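Local coordinates for protein aminomethyltransferase (Bartonella henselae, PDB 3GIR) that belongs to the aminomethyltransferase (glycine cleavage T-protein) family, pairing a folate-binding domain with a C-terminal barrel domain, at residues M84-L98 / L132-A146. Residues are numbered along the deposited sequence; the frame is centred on the assembly and turned at random.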
# COMPACT_ATOMS: atom_id res chain seq x y z
N MET A 84 3.96 -9.89 0.54
CA MET A 84 3.38 -9.24 1.73
C MET A 84 3.19 -10.29 2.81
O MET A 84 3.21 -11.49 2.54
CB MET A 84 2.00 -8.64 1.43
CG MET A 84 1.92 -7.64 0.27
SD MET A 84 2.87 -6.08 0.41
CE MET A 84 1.80 -5.02 1.27
N LYS A 85 3.03 -9.84 4.05
CA LYS A 85 2.98 -10.72 5.22
C LYS A 85 1.78 -10.45 6.07
O LYS A 85 1.53 -9.31 6.44
CB LYS A 85 4.26 -10.61 6.09
CG LYS A 85 4.47 -11.74 7.04
CD LYS A 85 4.89 -13.03 6.29
CE LYS A 85 5.14 -14.18 7.20
NZ LYS A 85 5.62 -15.34 6.38
N LEU A 86 1.05 -11.52 6.36
CA LEU A 86 -0.08 -11.48 7.30
C LEU A 86 0.46 -11.84 8.67
O LEU A 86 1.19 -12.84 8.82
CB LEU A 86 -1.12 -12.51 6.90
CG LEU A 86 -2.18 -11.96 5.98
CD1 LEU A 86 -1.58 -11.66 4.65
CD2 LEU A 86 -3.31 -13.03 5.91
N ILE A 87 0.16 -11.00 9.64
CA ILE A 87 0.47 -11.26 11.01
C ILE A 87 -0.85 -11.26 11.81
O ILE A 87 -1.59 -10.27 11.84
CB ILE A 87 1.37 -10.14 11.51
CG1 ILE A 87 2.73 -10.15 10.80
CG2 ILE A 87 1.66 -10.30 13.04
CD1 ILE A 87 3.64 -8.88 11.02
N ALA A 88 -1.13 -12.40 12.45
CA ALA A 88 -2.31 -12.52 13.34
C ALA A 88 -1.96 -12.03 14.74
O ALA A 88 -0.81 -12.22 15.24
CB ALA A 88 -2.81 -13.93 13.42
N VAL A 89 -2.92 -11.36 15.34
CA VAL A 89 -2.75 -10.86 16.72
C VAL A 89 -3.98 -11.41 17.48
O VAL A 89 -5.10 -11.08 17.13
CB VAL A 89 -2.70 -9.36 16.67
CG1 VAL A 89 -2.75 -8.76 18.10
CG2 VAL A 89 -1.44 -8.89 15.85
N GLU A 90 -3.75 -12.24 18.50
CA GLU A 90 -4.78 -13.04 19.12
C GLU A 90 -4.52 -13.12 20.63
O GLU A 90 -3.41 -13.43 20.99
CB GLU A 90 -4.70 -14.46 18.51
CG GLU A 90 -5.68 -15.43 19.09
CD GLU A 90 -5.69 -16.79 18.40
OE1 GLU A 90 -4.77 -17.09 17.57
OE2 GLU A 90 -6.62 -17.57 18.74
N GLY A 91 -5.54 -12.93 21.45
CA GLY A 91 -5.43 -13.23 22.87
C GLY A 91 -6.31 -12.27 23.63
O GLY A 91 -6.90 -11.32 23.09
N PRO A 92 -6.42 -12.49 24.94
CA PRO A 92 -7.44 -11.75 25.67
C PRO A 92 -7.19 -10.27 25.78
O PRO A 92 -8.10 -9.52 26.01
CB PRO A 92 -7.46 -12.41 27.05
CG PRO A 92 -6.25 -13.20 27.13
CD PRO A 92 -5.82 -13.57 25.72
N LYS A 93 -5.94 -9.86 25.66
CA LYS A 93 -5.60 -8.45 25.68
C LYS A 93 -5.11 -7.93 24.33
O LYS A 93 -4.37 -6.95 24.28
CB LYS A 93 -4.58 -8.20 26.79
CG LYS A 93 -5.16 -8.66 28.18
CD LYS A 93 -6.37 -7.80 28.58
CE LYS A 93 -6.94 -8.20 29.99
NZ LYS A 93 -8.20 -7.39 30.27
N ALA A 94 -5.55 -8.58 23.25
CA ALA A 94 -5.21 -8.07 21.89
C ALA A 94 -5.61 -6.64 21.66
O ALA A 94 -4.85 -5.85 21.05
CB ALA A 94 -5.84 -9.01 20.82
N VAL A 95 -6.81 -6.27 22.09
CA VAL A 95 -7.27 -4.87 21.96
C VAL A 95 -6.34 -3.84 22.61
O VAL A 95 -6.01 -2.80 22.02
CB VAL A 95 -8.73 -4.69 22.52
CG1 VAL A 95 -9.16 -3.20 22.66
CG2 VAL A 95 -9.71 -5.49 21.63
N GLU A 96 -5.95 -4.08 23.86
CA GLU A 96 -5.08 -3.20 24.55
C GLU A 96 -3.65 -3.17 23.94
O GLU A 96 -3.04 -2.14 23.79
CB GLU A 96 -5.01 -3.67 26.01
CG GLU A 96 -6.34 -3.53 26.71
CD GLU A 96 -7.38 -4.65 26.53
OE1 GLU A 96 -7.17 -5.69 25.83
OE2 GLU A 96 -8.51 -4.45 27.11
N PHE A 97 -3.17 -4.32 23.52
CA PHE A 97 -1.89 -4.37 22.87
C PHE A 97 -1.89 -3.49 21.58
O PHE A 97 -0.97 -2.67 21.34
CB PHE A 97 -1.53 -5.78 22.54
CG PHE A 97 -0.43 -5.87 21.51
CD1 PHE A 97 0.81 -5.25 21.69
CD2 PHE A 97 -0.68 -6.57 20.33
CE1 PHE A 97 1.76 -5.33 20.71
CE2 PHE A 97 0.26 -6.56 19.32
CZ PHE A 97 1.46 -5.99 19.51
N LEU A 98 -2.92 -3.66 20.76
CA LEU A 98 -3.01 -2.95 19.48
C LEU A 98 -3.11 -1.47 19.66
O LEU A 98 -2.51 -0.71 18.90
CB LEU A 98 -4.10 -3.55 18.55
CG LEU A 98 -3.67 -4.91 17.99
CD1 LEU A 98 -4.96 -5.56 17.44
CD2 LEU A 98 -2.58 -4.77 16.90
N LEU A 132 -4.99 -3.00 9.41
CA LEU A 132 -5.46 -3.76 10.58
C LEU A 132 -6.94 -4.10 10.38
O LEU A 132 -7.73 -3.20 10.10
CB LEU A 132 -5.30 -2.89 11.82
CG LEU A 132 -5.89 -3.46 13.14
CD1 LEU A 132 -5.16 -4.68 13.64
CD2 LEU A 132 -5.91 -2.42 14.22
N THR A 133 -7.30 -5.37 10.54
CA THR A 133 -8.71 -5.84 10.42
C THR A 133 -9.07 -6.60 11.64
O THR A 133 -8.28 -7.39 12.12
CB THR A 133 -8.85 -6.78 9.19
OG1 THR A 133 -8.43 -6.05 8.03
CG2 THR A 133 -10.32 -7.18 8.99
N ARG A 134 -10.22 -6.28 12.23
CA ARG A 134 -10.72 -7.04 13.36
C ARG A 134 -11.52 -8.21 12.85
O ARG A 134 -12.39 -8.04 11.97
CB ARG A 134 -11.57 -6.18 14.25
CG ARG A 134 -11.98 -6.86 15.52
CD ARG A 134 -12.62 -5.91 16.46
NE ARG A 134 -12.58 -6.46 17.83
CZ ARG A 134 -12.94 -5.70 18.88
NH1 ARG A 134 -13.41 -4.48 18.69
NH2 ARG A 134 -12.86 -6.20 20.11
N LEU A 135 -11.19 -9.39 13.34
CA LEU A 135 -11.83 -10.64 12.90
C LEU A 135 -12.78 -11.23 13.94
O LEU A 135 -13.75 -11.90 13.55
CB LEU A 135 -10.79 -11.67 12.52
CG LEU A 135 -10.04 -11.35 11.20
CD1 LEU A 135 -8.94 -12.42 11.02
CD2 LEU A 135 -11.07 -11.23 10.05
N ALA A 136 -12.56 -10.87 15.20
CA ALA A 136 -13.37 -11.39 16.32
C ALA A 136 -13.12 -10.48 17.52
O ALA A 136 -12.34 -9.53 17.47
CB ALA A 136 -13.02 -12.83 16.64
N GLU A 137 -13.79 -10.76 18.63
CA GLU A 137 -13.57 -9.94 19.80
C GLU A 137 -12.07 -9.95 20.17
O GLU A 137 -11.57 -8.92 20.52
CB GLU A 137 -14.47 -10.41 20.98
CG GLU A 137 -14.26 -9.68 22.26
CD GLU A 137 -14.67 -8.20 22.27
OE1 GLU A 137 -15.72 -7.81 21.65
OE2 GLU A 137 -13.95 -7.41 22.93
N CYS A 138 -11.36 -11.07 20.07
CA CYS A 138 -9.95 -11.08 20.50
C CYS A 138 -9.04 -11.50 19.41
O CYS A 138 -7.96 -12.02 19.69
CB CYS A 138 -9.75 -11.97 21.73
SG CYS A 138 -10.71 -11.34 23.18
N ARG A 139 -9.43 -11.24 18.15
CA ARG A 139 -8.58 -11.69 17.01
C ARG A 139 -8.53 -10.62 15.96
O ARG A 139 -9.56 -10.13 15.51
CB ARG A 139 -9.03 -13.00 16.34
CG ARG A 139 -9.10 -14.24 17.27
CD ARG A 139 -9.73 -15.45 16.56
NE ARG A 139 -9.05 -15.64 15.29
CZ ARG A 139 -9.66 -15.61 14.10
NH1 ARG A 139 -10.97 -15.55 13.98
NH2 ARG A 139 -8.91 -15.70 13.04
N PHE A 140 -7.31 -10.31 15.53
CA PHE A 140 -7.10 -9.28 14.49
C PHE A 140 -6.06 -9.76 13.49
O PHE A 140 -5.31 -10.68 13.76
CB PHE A 140 -6.53 -7.98 15.13
CG PHE A 140 -7.48 -7.27 16.08
CD1 PHE A 140 -8.06 -6.09 15.74
CD2 PHE A 140 -7.66 -7.78 17.39
CE1 PHE A 140 -8.86 -5.43 16.62
CE2 PHE A 140 -8.48 -7.15 18.28
CZ PHE A 140 -9.08 -5.97 17.91
N MET A 141 -6.02 -9.13 12.34
CA MET A 141 -5.05 -9.45 11.29
C MET A 141 -4.39 -8.11 10.91
O MET A 141 -5.03 -7.06 10.84
CB MET A 141 -5.71 -10.04 10.01
CG MET A 141 -4.79 -10.59 9.01
SD MET A 141 -4.04 -12.14 9.63
CE MET A 141 -5.44 -13.32 9.46
N LEU A 142 -3.09 -8.18 10.72
CA LEU A 142 -2.30 -7.09 10.14
C LEU A 142 -1.72 -7.58 8.82
O LEU A 142 -1.24 -8.73 8.70
CB LEU A 142 -1.14 -6.69 11.08
CG LEU A 142 -1.50 -5.89 12.31
CD1 LEU A 142 -0.40 -5.91 13.45
CD2 LEU A 142 -1.84 -4.45 11.90
N VAL A 143 -1.69 -6.70 7.83
CA VAL A 143 -0.91 -6.98 6.61
C VAL A 143 0.24 -5.99 6.51
O VAL A 143 -0.02 -4.78 6.50
CB VAL A 143 -1.84 -6.90 5.37
CG1 VAL A 143 -1.05 -7.21 4.08
CG2 VAL A 143 -3.02 -7.92 5.43
N ALA A 144 1.46 -6.54 6.43
CA ALA A 144 2.74 -5.81 6.47
C ALA A 144 3.36 -5.81 5.11
O ALA A 144 3.23 -6.78 4.36
CB ALA A 144 3.70 -6.48 7.45
N ASN A 145 4.11 -4.76 4.80
CA ASN A 145 4.85 -4.77 3.54
C ASN A 145 5.98 -5.73 3.48
O ASN A 145 6.65 -5.98 4.48
CB ASN A 145 5.40 -3.33 3.34
CG ASN A 145 4.39 -2.39 2.89
OD1 ASN A 145 3.97 -1.45 3.67
ND2 ASN A 145 3.91 -2.59 1.66
N ALA A 146 6.31 -6.20 2.27
CA ALA A 146 7.34 -7.18 2.07
C ALA A 146 8.69 -6.82 2.69
O ALA A 146 9.29 -7.64 3.39
CB ALA A 146 7.47 -7.47 0.57
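L98 lays its CD1 methyl on one face of the F140 ring, where helix 94-101 packs on the antiparallel sheet of the folate-binding domain. The methyl stands 3.5 Å from the ring centroid and 19° off the ring normal, a CH-pi contact displaced toward CG, to which L98 CD1 comes within 3.3 Å. With CG of F140 beside its backbone N (chi1 -66°), the ring lies beneath the helix, and V95 CG2 meets its edge, 3.8 Å from F140 CZ. The same V95 methyl approaches the guanidinium of R134 obliquely; that group is held by the carbonyls of A136 and E137, by a salt bridge from R134 NH2 to E137 OE2, and by the carbonyls of A107 and L109. Beneath the helix, strands 85-90 and 139-144 run antiparallel at 155°, axes 4.6 Å apart. Paired backbone bonds join K85 with A144, I87 with L142 and V89 with F140; these six residues have their side chains on one face of the sheet, the face touched by helices 94-101 and 149-159. There the side chains of V89 and L142 cross, with V89 CG2 4.0 Å from L142 CD1, and the L142 side chain also touches L156 of helix 149-159. The opposite face carries L86, A88, E90, R139, M141 and V143. On it the turn of M141 at chi2 brings SD to 3.9 Å from L86 CD2, and F209 of strand 209-211 touches both residues. E90 and R139 run side by side, touching through their CG atoms, while the arginine's salt bridge goes to E203. Past the last paired residues the ladder gains one further bond, G91 N to C138 O at 3.1 Å.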